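Local coordinates for protein phosphoinositol-specific phospholipase C (Pseudomonas sp., PDB 5FYP) that probably cleaves phosphoinositide lipids at the phosphodiester bond of the head group, as a calcium-dependent phospholipase C of a Gram-negative bacterium, at residues A[3-8]-A[43-48]; A[187-192]-A[210-215]; A[195-200]-A[227-232]. One frame throughout, in Å; residues are numbered along the deposited sequence. Where two conformers were deposited one is given.

Contact 1 of 3, residues A[3-8]-A[43-48]. With CA (calcium ion), chain I.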
# COMPACT_ATOMS: atom_id res chain seq x y z
N GLU A 3 -14.69 -6.82 13.37
CA GLU A 3 -14.62 -5.59 14.18
C GLU A 3 -15.73 -4.61 13.80
O GLU A 3 -16.29 -4.69 12.72
CB GLU A 3 -13.26 -4.91 14.09
CG GLU A 3 -12.97 -4.25 12.76
CD GLU A 3 -11.75 -3.33 12.75
OE1 GLU A 3 -11.34 -2.78 13.81
OE2 GLU A 3 -11.23 -3.12 11.70
N SER A 4 -16.00 -3.65 14.68
CA SER A 4 -17.03 -2.67 14.38
C SER A 4 -16.75 -1.26 14.92
O SER A 4 -17.61 -0.64 15.55
CB SER A 4 -18.39 -3.20 14.89
OG SER A 4 -18.33 -3.47 16.28
N PRO A 5 -15.55 -0.70 14.64
CA PRO A 5 -15.34 0.70 15.03
C PRO A 5 -16.31 1.57 14.24
O PRO A 5 -16.67 1.27 13.12
CB PRO A 5 -13.88 0.96 14.63
CG PRO A 5 -13.64 0.02 13.53
CD PRO A 5 -14.43 -1.22 13.85
N ALA A 6 -16.66 2.70 14.81
CA ALA A 6 -17.68 3.59 14.22
C ALA A 6 -17.33 4.12 12.85
O ALA A 6 -18.22 4.40 12.05
CB ALA A 6 -17.99 4.76 15.16
N PHE A 7 -16.04 4.24 12.55
CA PHE A 7 -15.62 4.83 11.29
C PHE A 7 -15.84 3.93 10.09
O PHE A 7 -15.67 4.39 8.95
CB PHE A 7 -14.17 5.39 11.35
CG PHE A 7 -13.08 4.37 11.38
CD1 PHE A 7 -12.62 3.80 10.21
CD2 PHE A 7 -12.44 4.02 12.57
CE1 PHE A 7 -11.58 2.91 10.22
CE2 PHE A 7 -11.39 3.14 12.57
CZ PHE A 7 -10.94 2.59 11.39
N ILE A 8 -16.16 2.66 10.31
CA ILE A 8 -16.35 1.71 9.19
C ILE A 8 -17.84 1.55 8.93
O ILE A 8 -18.60 1.11 9.78
CB ILE A 8 -15.71 0.34 9.48
CG1 ILE A 8 -14.20 0.51 9.69
CG2 ILE A 8 -16.01 -0.63 8.32
CD1 ILE A 8 -13.44 -0.75 9.94
N SER A 43 -8.06 5.37 13.69
CA SER A 43 -8.80 6.22 12.74
C SER A 43 -8.98 5.65 11.35
O SER A 43 -9.96 5.97 10.70
CB SER A 43 -8.16 7.59 12.60
OG SER A 43 -8.08 8.25 13.84
N VAL A 44 -7.98 4.94 10.84
CA VAL A 44 -7.96 4.45 9.45
C VAL A 44 -7.37 3.05 9.40
O VAL A 44 -6.81 2.56 10.39
CB VAL A 44 -7.20 5.40 8.49
CG1 VAL A 44 -7.88 6.77 8.40
CG2 VAL A 44 -5.74 5.55 8.87
N ARG A 45 -7.43 2.42 8.22
CA ARG A 45 -6.90 1.09 7.96
C ARG A 45 -5.86 1.08 6.84
O ARG A 45 -5.42 0.02 6.44
CB ARG A 45 -8.00 0.06 7.68
CG ARG A 45 -8.91 -0.18 8.87
CD ARG A 45 -8.35 -1.19 9.84
NE ARG A 45 -9.14 -1.25 11.10
CZ ARG A 45 -8.98 -0.41 12.11
NH1 ARG A 45 -8.07 0.54 12.08
NH2 ARG A 45 -9.72 -0.53 13.20
N THR A 46 -5.43 2.26 6.40
CA THR A 46 -4.39 2.38 5.35
C THR A 46 -3.37 3.36 5.82
O THR A 46 -3.69 4.54 6.07
CB THR A 46 -5.02 2.74 4.00
OG1 THR A 46 -5.92 1.70 3.60
CG2 THR A 46 -3.95 2.87 2.92
N LEU A 47 -2.12 2.88 5.93
CA LEU A 47 -0.98 3.62 6.52
C LEU A 47 0.14 3.71 5.53
O LEU A 47 0.04 3.20 4.41
CB LEU A 47 -0.49 2.89 7.81
CG LEU A 47 -1.37 3.01 9.07
CD1 LEU A 47 -2.80 2.59 9.04
CD2 LEU A 47 -0.63 2.34 10.20
N GLU A 48 1.22 4.40 5.89
CA GLU A 48 2.33 4.66 4.96
C GLU A 48 3.64 4.73 5.74
O GLU A 48 3.70 5.33 6.80
CB GLU A 48 2.13 5.95 4.18
CG GLU A 48 3.22 6.26 3.16
CD GLU A 48 2.89 7.39 2.22
OE1 GLU A 48 1.95 8.16 2.50
OE2 GLU A 48 3.61 7.52 1.18
CA CA I . 5.58 8.87 1.25
O HOH W 1 4.45 10.46 -0.16
O HOH W 2 7.09 10.74 0.96
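E3 and R45 meet tip to tip in a two-pronged salt bridge that joins the N-terminal loop to the lead-in of strand 46-52 in this TIM-barrel phospholipase. R45 takes the carboxylate side-on: NE donates to OE2 of E3 at 2.9 Å, in the guanidinium plane and on the syn lone pair, while NH2 donates to OE1 of E3 at 2.8 Å. Carboxylate and guanidinium are nearly coplanar, 17° apart, which lets both N-H groups aim almost straight. E3 OE2 accepts a further bond from F112 N, and R45 NH1 is held by L41 O, which probably limits the rotation of both groups.

The aromatic contacts belong to F7, in the type I turn P5 to I8. S43 O stands 3.3 Å above the ring centre and also accepts from R294 NH1. Rim atom CZ of F7 lies over one face of the R45 guanidinium, with the planes 85° apart; the ring meets the cation edge-on and does not stack on it. I295 of strand 295-297 packs against F7, I8 and R45.

Metal binding closes the segment: with N27, D50, D119 and two waters, E48 holds the calcium ion, its OE2 2.4 Å from the metal.

Contact 2 of 3, residues A[187-192]-A[210-215]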
# COMPACT_ATOMS: atom_id res chain seq x y z
N VAL A 187 2.06 -2.66 -0.17
CA VAL A 187 2.07 -2.01 -1.48
C VAL A 187 3.40 -1.30 -1.64
O VAL A 187 3.83 -0.58 -0.74
CB VAL A 187 0.93 -0.99 -1.56
CG1 VAL A 187 0.88 -0.36 -2.96
CG2 VAL A 187 -0.41 -1.62 -1.19
N LEU A 188 4.05 -1.47 -2.77
CA LEU A 188 5.33 -0.81 -3.06
C LEU A 188 5.09 0.42 -3.94
O LEU A 188 4.44 0.34 -4.99
CB LEU A 188 6.27 -1.77 -3.78
CG LEU A 188 7.68 -1.26 -4.03
CD1 LEU A 188 8.42 -1.01 -2.72
CD2 LEU A 188 8.44 -2.23 -4.91
N ASN A 189 5.63 1.56 -3.49
CA ASN A 189 5.71 2.77 -4.30
C ASN A 189 7.18 3.16 -4.44
O ASN A 189 8.02 2.79 -3.60
CB ASN A 189 4.92 3.95 -3.70
CG ASN A 189 3.42 3.78 -3.67
OD1 ASN A 189 2.79 2.88 -4.27
ND2 ASN A 189 2.81 4.69 -3.02
N HIS A 190 7.46 3.98 -5.44
CA HIS A 190 8.77 4.60 -5.65
C HIS A 190 8.55 5.73 -6.65
O HIS A 190 7.61 5.68 -7.42
CB HIS A 190 9.79 3.55 -6.19
CG HIS A 190 11.22 4.00 -6.19
ND1 HIS A 190 11.74 4.85 -7.14
CD2 HIS A 190 12.24 3.72 -5.34
CE1 HIS A 190 13.00 5.09 -6.86
NE2 HIS A 190 13.33 4.42 -5.76
N SER A 191 9.42 6.72 -6.66
CA SER A 191 9.29 7.76 -7.69
C SER A 191 9.50 7.22 -9.11
O SER A 191 8.98 7.79 -10.07
CB SER A 191 10.25 8.91 -7.41
OG SER A 191 11.59 8.53 -7.63
N GLU A 192 10.26 6.15 -9.22
CA GLU A 192 10.63 5.54 -10.52
C GLU A 192 10.00 4.17 -10.66
O GLU A 192 10.32 3.25 -9.90
CB GLU A 192 12.14 5.39 -10.63
CG GLU A 192 12.90 6.68 -10.51
CD GLU A 192 14.39 6.45 -10.31
OE1 GLU A 192 14.93 5.48 -10.83
OE2 GLU A 192 15.03 7.28 -9.67
N PHE A 210 2.39 -5.99 -3.40
CA PHE A 210 1.75 -5.46 -4.62
C PHE A 210 2.54 -4.27 -5.15
O PHE A 210 2.76 -3.30 -4.43
CB PHE A 210 0.34 -4.95 -4.31
CG PHE A 210 -0.66 -6.03 -4.03
CD1 PHE A 210 -0.82 -6.57 -2.75
CD2 PHE A 210 -1.48 -6.51 -5.03
CE1 PHE A 210 -1.76 -7.54 -2.51
CE2 PHE A 210 -2.40 -7.51 -4.80
CZ PHE A 210 -2.53 -8.03 -3.53
N ILE A 211 2.87 -4.24 -6.45
CA ILE A 211 3.46 -3.05 -7.02
C ILE A 211 2.37 -2.07 -7.48
O ILE A 211 1.33 -2.48 -7.99
CB ILE A 211 4.43 -3.36 -8.16
CG1 ILE A 211 3.80 -4.11 -9.34
CG2 ILE A 211 5.64 -4.13 -7.63
CD1 ILE A 211 4.65 -4.11 -10.59
N SER A 212 2.60 -0.77 -7.24
CA SER A 212 1.62 0.23 -7.61
C SER A 212 2.31 1.38 -8.33
O SER A 212 2.83 2.28 -7.68
CB SER A 212 0.87 0.72 -6.39
OG SER A 212 -0.11 1.65 -6.78
N PRO A 213 2.39 1.31 -9.66
CA PRO A 213 3.19 2.30 -10.39
C PRO A 213 2.58 3.68 -10.42
O PRO A 213 1.36 3.85 -10.39
CB PRO A 213 3.28 1.70 -11.79
CG PRO A 213 2.07 0.86 -11.92
CD PRO A 213 1.87 0.26 -10.54
N VAL A 214 3.46 4.66 -10.57
CA VAL A 214 3.09 6.02 -10.88
C VAL A 214 2.32 5.99 -12.20
O VAL A 214 2.76 5.41 -13.20
CB VAL A 214 4.34 6.92 -11.03
CG1 VAL A 214 3.95 8.32 -11.47
CG2 VAL A 214 5.13 6.96 -9.72
N THR A 215 1.14 6.63 -12.19
CA THR A 215 0.14 6.50 -13.28
C THR A 215 -0.24 7.85 -13.84
O THR A 215 -0.74 8.68 -13.08
CB THR A 215 -1.06 5.76 -12.69
OG1 THR A 215 -0.66 4.44 -12.26
CG2 THR A 215 -2.22 5.61 -13.68
O HOH W 3 4.86 4.08 -7.20
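V187 and L188 pair in parallel with F210 and I211, the V187 and F210 CA atoms 4.7 Å apart and the two segments running 26° from each other. Two hydrogen bonds close the pairing: L188 N donates to F210 O at 2.8 Å, and S212 N donates to L188 O at 3.1 Å. Beyond them the chains part, reaching 7.2 Å between the CA atoms of S191 and V214. A water enters the widening gap, accepting from H190 N and lying 2.8 Å from S212 O, to which it can donate.

V187 and F210 send their side chains to one face of the sheet, L188 and I211 to the other. With CG1 anti to the backbone N (chi1 -177°), V187 places this methyl 3.6 Å from CB of S212, one residue past the bridged pairs. On the other face the contact is looser, L188 CD2 lying 4.3 Å from I211 CG2. Further on, V214 CG2 packs against the carbonyl of H190, 3.6 Å from its O atom. The H190 imidazole braces its own loop, ND1 accepting from E192 N in the ring plane, while NE2 makes a weak hydrogen bond to Q122 O.

These are the two strands of a beta-alpha-beta unit, with helix 193-203 as the crossover. That helix packs on the side of I211 through Y199, and on H190 through L196. Strand 114-120, bonded to V187 and N189, is the sheet neighbour of 184-189 away from 210-211, while M238 of strand 238-242 packs on V187 and S212.

Contact 3 of 3, residues A[195-200]-A[227-232]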
# COMPACT_ATOMS: atom_id res chain seq x y z
N LYS A 195 12.00 0.81 -10.41
CA LYS A 195 12.27 0.05 -9.19
C LYS A 195 11.19 -0.99 -8.92
O LYS A 195 11.47 -2.05 -8.35
CB LYS A 195 12.47 0.96 -7.98
CG LYS A 195 13.89 1.47 -7.78
CD LYS A 195 14.48 2.25 -8.93
CE LYS A 195 15.84 2.82 -8.57
NZ LYS A 195 16.50 3.51 -9.69
N LEU A 196 9.95 -0.69 -9.30
CA LEU A 196 8.86 -1.64 -9.19
C LEU A 196 9.04 -2.77 -10.21
O LEU A 196 8.77 -3.93 -9.90
CB LEU A 196 7.50 -0.95 -9.38
CG LEU A 196 6.94 -0.21 -8.16
CD1 LEU A 196 7.87 0.68 -7.42
CD2 LEU A 196 5.69 0.52 -8.56
N SER A 197 9.48 -2.42 -11.42
CA SER A 197 9.72 -3.43 -12.44
C SER A 197 10.83 -4.40 -12.01
O SER A 197 10.71 -5.60 -12.22
CB SER A 197 10.05 -2.74 -13.75
OG SER A 197 10.02 -3.68 -14.82
N GLN A 198 11.85 -3.85 -11.37
CA GLN A 198 12.95 -4.67 -10.87
C GLN A 198 12.44 -5.64 -9.79
O GLN A 198 12.83 -6.81 -9.76
CB GLN A 198 14.04 -3.78 -10.32
CG GLN A 198 14.80 -3.02 -11.40
CD GLN A 198 15.49 -1.77 -10.90
OE1 GLN A 198 15.65 -1.55 -9.71
NE2 GLN A 198 15.92 -0.95 -11.81
N TYR A 199 11.60 -5.13 -8.88
CA TYR A 199 11.03 -5.98 -7.84
C TYR A 199 10.21 -7.12 -8.45
O TYR A 199 10.38 -8.29 -8.10
CB TYR A 199 10.21 -5.11 -6.89
CG TYR A 199 9.43 -5.93 -5.89
CD1 TYR A 199 10.02 -6.37 -4.70
CD2 TYR A 199 8.13 -6.31 -6.15
CE1 TYR A 199 9.34 -7.19 -3.82
CE2 TYR A 199 7.42 -7.12 -5.26
CZ TYR A 199 8.05 -7.57 -4.10
OH TYR A 199 7.34 -8.38 -3.27
N ALA A 200 9.32 -6.80 -9.39
CA ALA A 200 8.46 -7.80 -9.98
C ALA A 200 9.25 -8.82 -10.80
O ALA A 200 8.92 -10.01 -10.80
CB ALA A 200 7.36 -7.16 -10.82
N GLY A 227 8.26 3.01 -17.80
CA GLY A 227 9.37 2.65 -16.98
C GLY A 227 9.46 1.19 -16.58
O GLY A 227 10.36 0.83 -15.80
N MET A 228 8.55 0.34 -17.06
CA MET A 228 8.54 -1.09 -16.71
C MET A 228 8.58 -1.94 -17.95
O MET A 228 8.15 -1.57 -19.04
CB MET A 228 7.33 -1.48 -15.86
CG MET A 228 7.11 -0.54 -14.66
SD MET A 228 6.45 -1.36 -13.20
CE MET A 228 5.01 -2.14 -13.90
N SER A 229 9.01 -3.18 -17.74
CA SER A 229 8.85 -4.19 -18.78
C SER A 229 7.38 -4.60 -18.93
O SER A 229 6.54 -4.43 -18.04
CB SER A 229 9.66 -5.43 -18.44
OG SER A 229 9.16 -6.04 -17.25
N SER A 230 7.06 -5.17 -20.08
CA SER A 230 5.76 -5.79 -20.29
C SER A 230 5.49 -6.90 -19.24
O SER A 230 4.40 -7.01 -18.67
CB SER A 230 5.66 -6.29 -21.71
OG SER A 230 4.41 -6.86 -21.89
N GLN A 231 6.49 -7.72 -18.97
CA GLN A 231 6.31 -8.80 -17.99
C GLN A 231 5.93 -8.23 -16.61
O GLN A 231 4.98 -8.70 -15.97
CB GLN A 231 7.59 -9.60 -17.87
CG GLN A 231 7.59 -10.63 -16.77
CD GLN A 231 8.98 -11.23 -16.52
OE1 GLN A 231 9.82 -11.17 -17.40
NE2 GLN A 231 9.22 -11.81 -15.34
N SER A 232 6.66 -7.21 -16.16
CA SER A 232 6.32 -6.62 -14.86
C SER A 232 4.96 -5.95 -14.85
O SER A 232 4.24 -5.95 -13.84
CB SER A 232 7.39 -5.66 -14.40
OG SER A 232 8.56 -6.40 -14.12
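The peptide carbonyl of S197 is the flat group used here: S232 OG lies in its plane, on a lone pair of S197 O, and donates to it at 3.0 Å, with a C=O...donor angle of 116°. The hydroxyl thus meets the helix carbonyl from the side, and next to it CB of A200 packs against S232 OG at 3.6 Å.

S197 itself supplies the second bond. Its OG, anti to the backbone N (chi1 -168°), reaches across to accept from S229 N at 3.1 Å, a nearly straight bond of 168°. S229 is the N-cap of helix 230-233: its OG takes the capping bond from S232 N at 3.0 Å and is also hydrogen-bonded to E201 OE2 of helix 193-203. An alanine at S197 would probably leave S229 N without this acceptor and set the start of the capped helix freer to shift.

Apolar contact flanks the polar one. CB of S197 lies 3.7 Å from CB of M228, whose bent side chain brings SD to 4.0 Å from CB of L196; I211 of the adjoining strand packs on both M228 and L196.

Two helices are therefore docked by small serines through two bonds that both run toward helix 193-203, S197 accepting with hydroxyl oxygen and carbonyl. The small side chains allow close approach, and the bonds probably fix the N-terminal turn of helix 230-233 against helix 193-203.

Along the chain contact 1 closes before the others begin, whereas contacts 2 and 3 alternate: 187-192, 195-200, 210-215, then 227-232. Contacts 1 and 2 share one sheet, through strands 46-52, 184-189 and 210-211; their centres are 23 Å apart, on opposite sides of the chain's centre, and their nearest atoms about 5 Å. Contact 3 lies on the outer side of contact 2, centres 10 Å apart and 32 Å from that of contact 1, and touches it where L196 and Y199 of helix 193-203 pack on S212, P213 and I211. E48, at the end of 43-48, binds the calcium ion, and the side chain of N189 in contact 2 comes to about 7 Å from it.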